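Local coordinates for ribosome inactivating type 1 protein (Iris hollandica, PDB 3MVG) that belongs to the type 1 ribosome-inactivating proteins, single-chain proteins named for their ability to inactivate ribosomes, at residues A[47-52]-A[63-69]; A[81-87]-A[99-105]. One frame throughout, in Å; residues are numbered along the deposited sequence.

How the contacts relate
Both contacts belong to one mixed sheet and both are partly buried. Contact 1 joins two inner strands, 49-55 and 61-67, as an antiparallel hairpin. Contact 2 joins strand 81-84, in parallel, to 100-101, one of the two outermost strands within this chain, and lies farther from the chain centre (about 18 Å, against about 11 Å, centre to centre). Strand 72-78 runs between the two pairs. Contact 1 is mostly paired backbone and apolar side chains, with an arginine and a sulfate at one end. Contact 2 carries more polar groups, and glycerol and water meet it. The two touch directly: V65 CG2 is 3.7 Å from F82 CE2, and F51 CZ is 4.0 Å from F82 CZ.

Contact 1. Residues A[47-52]-A[63-69]; sequences QDLLFV and TLVLNRV. With SO4 (sulfate ion), chain C.
Strands 49-52 and 63-67 pair as the two arms of a beta hairpin in the N-terminal mixed sheet. Their axes approach to 4.6 Å and their directions differ by 155°. L50-L66 and V52-L64 are hydrogen-bonded pairs. L49-N67 and F51-V65 are non-hydrogen-bonded pairs, with CA atoms 4.9 and 4.8 Å apart.

T63 starts the second segment. Its CG2 lies 3.6 Å from F51 CB, and its CA is 3.4 Å from V52 O in a CA-H...O contact. L64 N donates to V52 O (2.8 Å), and V52 N to L64 O (2.9 Å). V65 (chi1 t) shares a face with L49 and F51: its CG2 is 3.7 Å from F51 CE2 and its CG1 4.2 Å from L49 CD2. Helix 92-95 touches this face. L66 N donates to L50 O (2.8 Å), and L50 N to L66 O (3.0 Å). L66 CD1 packs on V52 CG2 at 3.8 Å. L50 and V52, on the same face as L64 and L66, touch helix 13-27.

N67 ends the strand with an Asx turn, its OD1 accepting from V69 N at 3.0 Å. The chain then turns out of extended conformation at R68 (phi/psi -61/-27°). R68 N still reaches D48 O at 2.7 Å. The 47-48 end is 3-10, and the D48 carboxylate is held by S43 and G44. R68 takes chi1-chi3 m, t, p and also binds R26 O and S28 O. Its NH1 donates to Q47 O (2.9 Å) and to sulfate O1 (3.1 Å), and its NH2 to sulfate O3 at 2.9 Å.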
# COMPACT_ATOMS: atom_id res chain seq x y z
N GLN A 47 22.08 -18.13 12.64
CA GLN A 47 20.73 -17.70 12.99
C GLN A 47 20.45 -16.28 12.49
O GLN A 47 19.29 -15.91 12.33
CB GLN A 47 20.50 -17.80 14.51
CG GLN A 47 19.06 -17.53 14.96
CD GLN A 47 18.72 -18.09 16.34
OE1 GLN A 47 17.95 -17.48 17.10
NE2 GLN A 47 19.28 -19.24 16.67
N ASP A 48 21.52 -15.52 12.25
CA ASP A 48 21.44 -14.15 11.73
C ASP A 48 21.08 -14.09 10.25
O ASP A 48 20.81 -13.00 9.75
CB ASP A 48 22.79 -13.42 11.87
CG ASP A 48 23.22 -13.16 13.30
OD1 ASP A 48 22.40 -13.23 14.24
OD2 ASP A 48 24.42 -12.85 13.47
N LEU A 49 21.14 -15.21 9.54
CA LEU A 49 20.99 -15.19 8.08
C LEU A 49 19.64 -15.68 7.59
O LEU A 49 18.95 -16.45 8.27
CB LEU A 49 22.12 -15.99 7.41
CG LEU A 49 23.55 -15.56 7.73
CD1 LEU A 49 24.56 -16.47 7.04
CD2 LEU A 49 23.81 -14.10 7.37
N LEU A 50 19.26 -15.22 6.40
CA LEU A 50 18.06 -15.68 5.74
C LEU A 50 18.35 -15.74 4.25
O LEU A 50 18.98 -14.84 3.70
CB LEU A 50 16.90 -14.72 6.04
CG LEU A 50 15.53 -15.13 5.52
CD1 LEU A 50 15.02 -16.37 6.22
CD2 LEU A 50 14.56 -13.99 5.72
N PHE A 51 17.90 -16.80 3.60
CA PHE A 51 18.04 -16.93 2.15
C PHE A 51 16.74 -16.53 1.47
O PHE A 51 15.65 -16.91 1.93
CB PHE A 51 18.35 -18.38 1.77
CG PHE A 51 19.79 -18.82 1.99
CD1 PHE A 51 20.17 -20.09 1.60
CD2 PHE A 51 20.75 -17.98 2.55
CE1 PHE A 51 21.48 -20.55 1.78
CE2 PHE A 51 22.08 -18.43 2.73
CZ PHE A 51 22.43 -19.71 2.34
N VAL A 52 16.85 -15.80 0.36
CA VAL A 52 15.71 -15.40 -0.44
C VAL A 52 15.98 -15.89 -1.86
O VAL A 52 16.82 -15.34 -2.56
CB VAL A 52 15.50 -13.87 -0.43
CG1 VAL A 52 14.32 -13.47 -1.31
CG2 VAL A 52 15.26 -13.39 0.99
N THR A 63 19.98 -16.92 -5.23
CA THR A 63 19.61 -16.83 -3.83
C THR A 63 20.31 -15.66 -3.19
O THR A 63 21.54 -15.66 -3.09
CB THR A 63 19.94 -18.12 -3.08
OG1 THR A 63 19.27 -19.21 -3.71
CG2 THR A 63 19.50 -18.03 -1.61
N LEU A 64 19.54 -14.67 -2.76
CA LEU A 64 20.10 -13.58 -1.97
C LEU A 64 20.32 -14.06 -0.54
O LEU A 64 19.52 -14.83 -0.00
CB LEU A 64 19.15 -12.39 -1.94
CG LEU A 64 18.76 -11.74 -3.26
CD1 LEU A 64 17.74 -10.64 -3.00
CD2 LEU A 64 19.98 -11.18 -3.98
N VAL A 65 21.41 -13.60 0.07
CA VAL A 65 21.64 -13.84 1.49
C VAL A 65 21.38 -12.52 2.20
O VAL A 65 22.04 -11.52 1.90
CB VAL A 65 23.07 -14.33 1.76
CG1 VAL A 65 23.25 -14.66 3.24
CG2 VAL A 65 23.40 -15.54 0.88
N LEU A 66 20.41 -12.52 3.10
CA LEU A 66 20.12 -11.34 3.90
C LEU A 66 20.64 -11.53 5.31
O LEU A 66 20.68 -12.64 5.84
CB LEU A 66 18.62 -11.05 3.92
CG LEU A 66 18.08 -10.26 2.72
CD1 LEU A 66 18.26 -11.03 1.41
CD2 LEU A 66 16.62 -9.90 2.94
N ASN A 67 21.06 -10.42 5.91
CA ASN A 67 21.33 -10.36 7.32
C ASN A 67 20.02 -9.96 7.99
O ASN A 67 19.46 -8.91 7.70
CB ASN A 67 22.43 -9.33 7.58
CG ASN A 67 22.81 -9.21 9.04
OD1 ASN A 67 22.24 -9.86 9.92
ND2 ASN A 67 23.80 -8.37 9.31
N ARG A 68 19.50 -10.82 8.86
CA ARG A 68 18.25 -10.52 9.56
C ARG A 68 18.34 -9.26 10.43
O ARG A 68 17.34 -8.60 10.67
CB ARG A 68 17.80 -11.70 10.42
CG ARG A 68 17.39 -12.95 9.64
CD ARG A 68 17.08 -14.14 10.55
NE ARG A 68 15.95 -13.87 11.45
CZ ARG A 68 15.97 -13.99 12.78
NH1 ARG A 68 17.04 -14.43 13.43
NH2 ARG A 68 14.86 -13.70 13.46
N VAL A 69 19.54 -8.93 10.89
CA VAL A 69 19.75 -7.74 11.74
C VAL A 69 19.32 -6.46 11.02
O VAL A 69 18.76 -5.56 11.64
CB VAL A 69 21.23 -7.66 12.23
CG1 VAL A 69 21.48 -6.40 13.06
CG2 VAL A 69 21.58 -8.89 13.04
S SO4 C . 16.13 -13.90 17.18
O1 SO4 C . 17.15 -14.61 16.49
O2 SO4 C . 16.41 -12.59 17.61
O3 SO4 C . 15.04 -13.72 16.35
O4 SO4 C . 15.76 -14.78 18.28

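Contact 2. Residues A[81-87]-A[99-105]. Unlike the reference sequence in segment 81-87: S86 (reference Ala). Unlike the reference sequence in segment 99-105: T105 (reference Ile). With GOL (glycerol), chain E.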
# COMPACT_ATOMS: atom_id res chain seq x y z
N ARG A 81 27.72 -21.09 -6.96
CA ARG A 81 28.81 -20.30 -6.39
C ARG A 81 28.24 -19.09 -5.67
O ARG A 81 27.30 -18.46 -6.16
CB ARG A 81 29.82 -19.86 -7.45
CG ARG A 81 31.11 -19.33 -6.82
CD ARG A 81 32.13 -18.88 -7.84
NE ARG A 81 33.42 -18.68 -7.18
CZ ARG A 81 34.47 -18.08 -7.72
NH1 ARG A 81 34.43 -17.60 -8.96
NH2 ARG A 81 35.58 -17.96 -7.00
N PHE A 82 28.80 -18.79 -4.50
CA PHE A 82 28.44 -17.57 -3.78
C PHE A 82 29.34 -16.40 -4.17
O PHE A 82 30.53 -16.57 -4.50
CB PHE A 82 28.47 -17.79 -2.26
CG PHE A 82 27.25 -18.49 -1.72
CD1 PHE A 82 27.17 -19.88 -1.69
CD2 PHE A 82 26.17 -17.75 -1.21
CE1 PHE A 82 26.05 -20.53 -1.18
CE2 PHE A 82 25.05 -18.40 -0.69
CZ PHE A 82 24.99 -19.78 -0.68
N TYR A 83 28.73 -15.22 -4.13
CA TYR A 83 29.34 -13.95 -4.46
C TYR A 83 29.11 -13.05 -3.26
O TYR A 83 27.98 -12.82 -2.84
CB TYR A 83 28.69 -13.38 -5.73
CG TYR A 83 28.98 -14.25 -6.92
CD1 TYR A 83 28.14 -15.32 -7.26
CD2 TYR A 83 30.13 -14.06 -7.67
CE1 TYR A 83 28.44 -16.16 -8.34
CE2 TYR A 83 30.44 -14.89 -8.75
CZ TYR A 83 29.60 -15.94 -9.08
OH TYR A 83 29.91 -16.75 -10.15
N LEU A 84 30.21 -12.56 -2.69
CA LEU A 84 30.17 -11.78 -1.46
C LEU A 84 30.41 -10.32 -1.74
O LEU A 84 31.30 -9.96 -2.50
CB LEU A 84 31.26 -12.26 -0.49
CG LEU A 84 31.00 -13.42 0.46
CD1 LEU A 84 30.12 -14.54 -0.09
CD2 LEU A 84 32.35 -13.97 0.94
N LEU A 85 29.63 -9.45 -1.09
CA LEU A 85 29.98 -8.04 -1.09
C LEU A 85 31.33 -7.88 -0.37
O LEU A 85 31.73 -8.74 0.43
CB LEU A 85 28.88 -7.18 -0.46
CG LEU A 85 27.58 -7.14 -1.27
CD1 LEU A 85 26.46 -6.54 -0.42
CD2 LEU A 85 27.72 -6.36 -2.57
N SER A 86 32.05 -6.80 -0.67
CA SER A 86 33.44 -6.68 -0.23
C SER A 86 33.62 -6.72 1.29
O SER A 86 34.66 -7.17 1.78
CB SER A 86 34.10 -5.44 -0.82
OG SER A 86 33.59 -4.26 -0.23
N ASP A 87 32.60 -6.26 2.02
CA ASP A 87 32.67 -6.21 3.48
C ASP A 87 32.09 -7.42 4.21
O ASP A 87 32.13 -7.49 5.43
CB ASP A 87 32.06 -4.90 4.02
CG ASP A 87 30.65 -4.60 3.50
OD1 ASP A 87 30.15 -5.26 2.56
OD2 ASP A 87 30.05 -3.64 4.02
N PRO A 99 34.09 -18.92 -2.61
CA PRO A 99 33.17 -17.91 -3.12
C PRO A 99 33.97 -16.76 -3.74
O PRO A 99 35.15 -16.60 -3.44
CB PRO A 99 32.44 -17.43 -1.86
CG PRO A 99 33.46 -17.60 -0.78
CD PRO A 99 34.18 -18.87 -1.14
N HIS A 100 33.33 -15.99 -4.60
CA HIS A 100 33.99 -14.84 -5.20
C HIS A 100 33.64 -13.57 -4.45
O HIS A 100 32.46 -13.29 -4.21
CB HIS A 100 33.58 -14.71 -6.67
CG HIS A 100 34.15 -13.49 -7.33
ND1 HIS A 100 35.47 -13.40 -7.70
CD2 HIS A 100 33.58 -12.31 -7.65
CE1 HIS A 100 35.69 -12.22 -8.24
NE2 HIS A 100 34.56 -11.53 -8.22
N ARG A 101 34.65 -12.79 -4.09
CA ARG A 101 34.42 -11.52 -3.42
C ARG A 101 34.38 -10.37 -4.43
O ARG A 101 35.33 -10.15 -5.19
CB ARG A 101 35.48 -11.27 -2.34
CG ARG A 101 35.15 -10.05 -1.48
CD ARG A 101 36.11 -9.88 -0.32
NE ARG A 101 36.05 -10.97 0.65
CZ ARG A 101 35.11 -11.12 1.58
NH1 ARG A 101 34.10 -10.26 1.66
NH2 ARG A 101 35.17 -12.14 2.42
N LEU A 102 33.27 -9.65 -4.42
CA LEU A 102 33.08 -8.47 -5.25
C LEU A 102 33.88 -7.30 -4.68
O LEU A 102 34.19 -7.27 -3.48
CB LEU A 102 31.60 -8.12 -5.32
CG LEU A 102 30.73 -9.26 -5.89
CD1 LEU A 102 29.28 -9.11 -5.46
CD2 LEU A 102 30.84 -9.27 -7.41
N THR A 103 34.21 -6.32 -5.52
CA THR A 103 35.09 -5.24 -5.09
C THR A 103 34.36 -4.08 -4.40
O THR A 103 34.99 -3.11 -3.96
CB THR A 103 35.88 -4.65 -6.27
OG1 THR A 103 34.99 -3.92 -7.12
CG2 THR A 103 36.58 -5.75 -7.06
N PHE A 104 33.03 -4.18 -4.31
CA PHE A 104 32.21 -3.12 -3.73
C PHE A 104 31.34 -3.61 -2.57
O PHE A 104 31.02 -4.80 -2.46
CB PHE A 104 31.31 -2.51 -4.81
CG PHE A 104 30.48 -3.52 -5.57
CD1 PHE A 104 30.99 -4.14 -6.71
CD2 PHE A 104 29.20 -3.87 -5.15
CE1 PHE A 104 30.24 -5.08 -7.42
CE2 PHE A 104 28.44 -4.81 -5.85
CZ PHE A 104 28.96 -5.42 -6.99
N THR A 105 30.97 -2.66 -1.71
CA THR A 105 30.01 -2.92 -0.66
C THR A 105 28.59 -2.72 -1.20
O THR A 105 28.39 -2.36 -2.37
CB THR A 105 30.19 -1.95 0.53
OG1 THR A 105 29.78 -0.64 0.11
CG2 THR A 105 31.63 -1.92 1.04
C1 GOL E . 38.33 -15.89 -6.67
O1 GOL E . 37.19 -15.11 -6.93
C2 GOL E . 38.51 -16.84 -7.84
O2 GOL E . 39.87 -17.18 -7.93
C3 GOL E . 38.03 -16.10 -9.09
O3 GOL E . 37.05 -16.85 -9.77
O HOH W 1 34.84 -1.92 -1.16
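Four backbone hydrogen bonds join these segments. F82 O accepts from H100 N at 2.9 Å. L84 N then donates to H100 O at 2.8 Å, and L84 O accepts from L102 N at 2.8 Å. Past the strands, S86 N donates to F104 O at 2.9 Å. H100 O is also 3.2 Å from Y83 CA in a CA-H...O contact. The alternation fits parallel pairing of Y83 with H100 and L84 with R101. On its other side Y83 bonds Y76 of strand 72-78 through the backbone. Strand 81-84, helix 92-95 and strand 100-101 form a beta-alpha-beta unit, and 100-101 is an edge strand of the sheet within this chain.

The R81 guanidinium has H100 CB over one face (CZ to CB, 3.6 Å). R81 NE donates to N98 O, and R81 NH1 to glycerol O3 at 2.8 Å. H100 ND1 donates to O1 of the same glycerol at 2.5 Å. R101 NH1 has its main acceptor in T88 O and adds a weak bond to S86 O at 3.1 Å. R101 NH2 binds another glycerol, and L84 CD2 lies over the guanidinium face, 3.7 Å from NH2. Water 1 links S86 OG (2.8 Å) to T103 O (3.0 Å), and T103 OG1 bonds E145. Apolar packing continues inward, with L85 CD2 3.7 Å from F104 CE2, and F104 resting on helices 108-115 and 146-164.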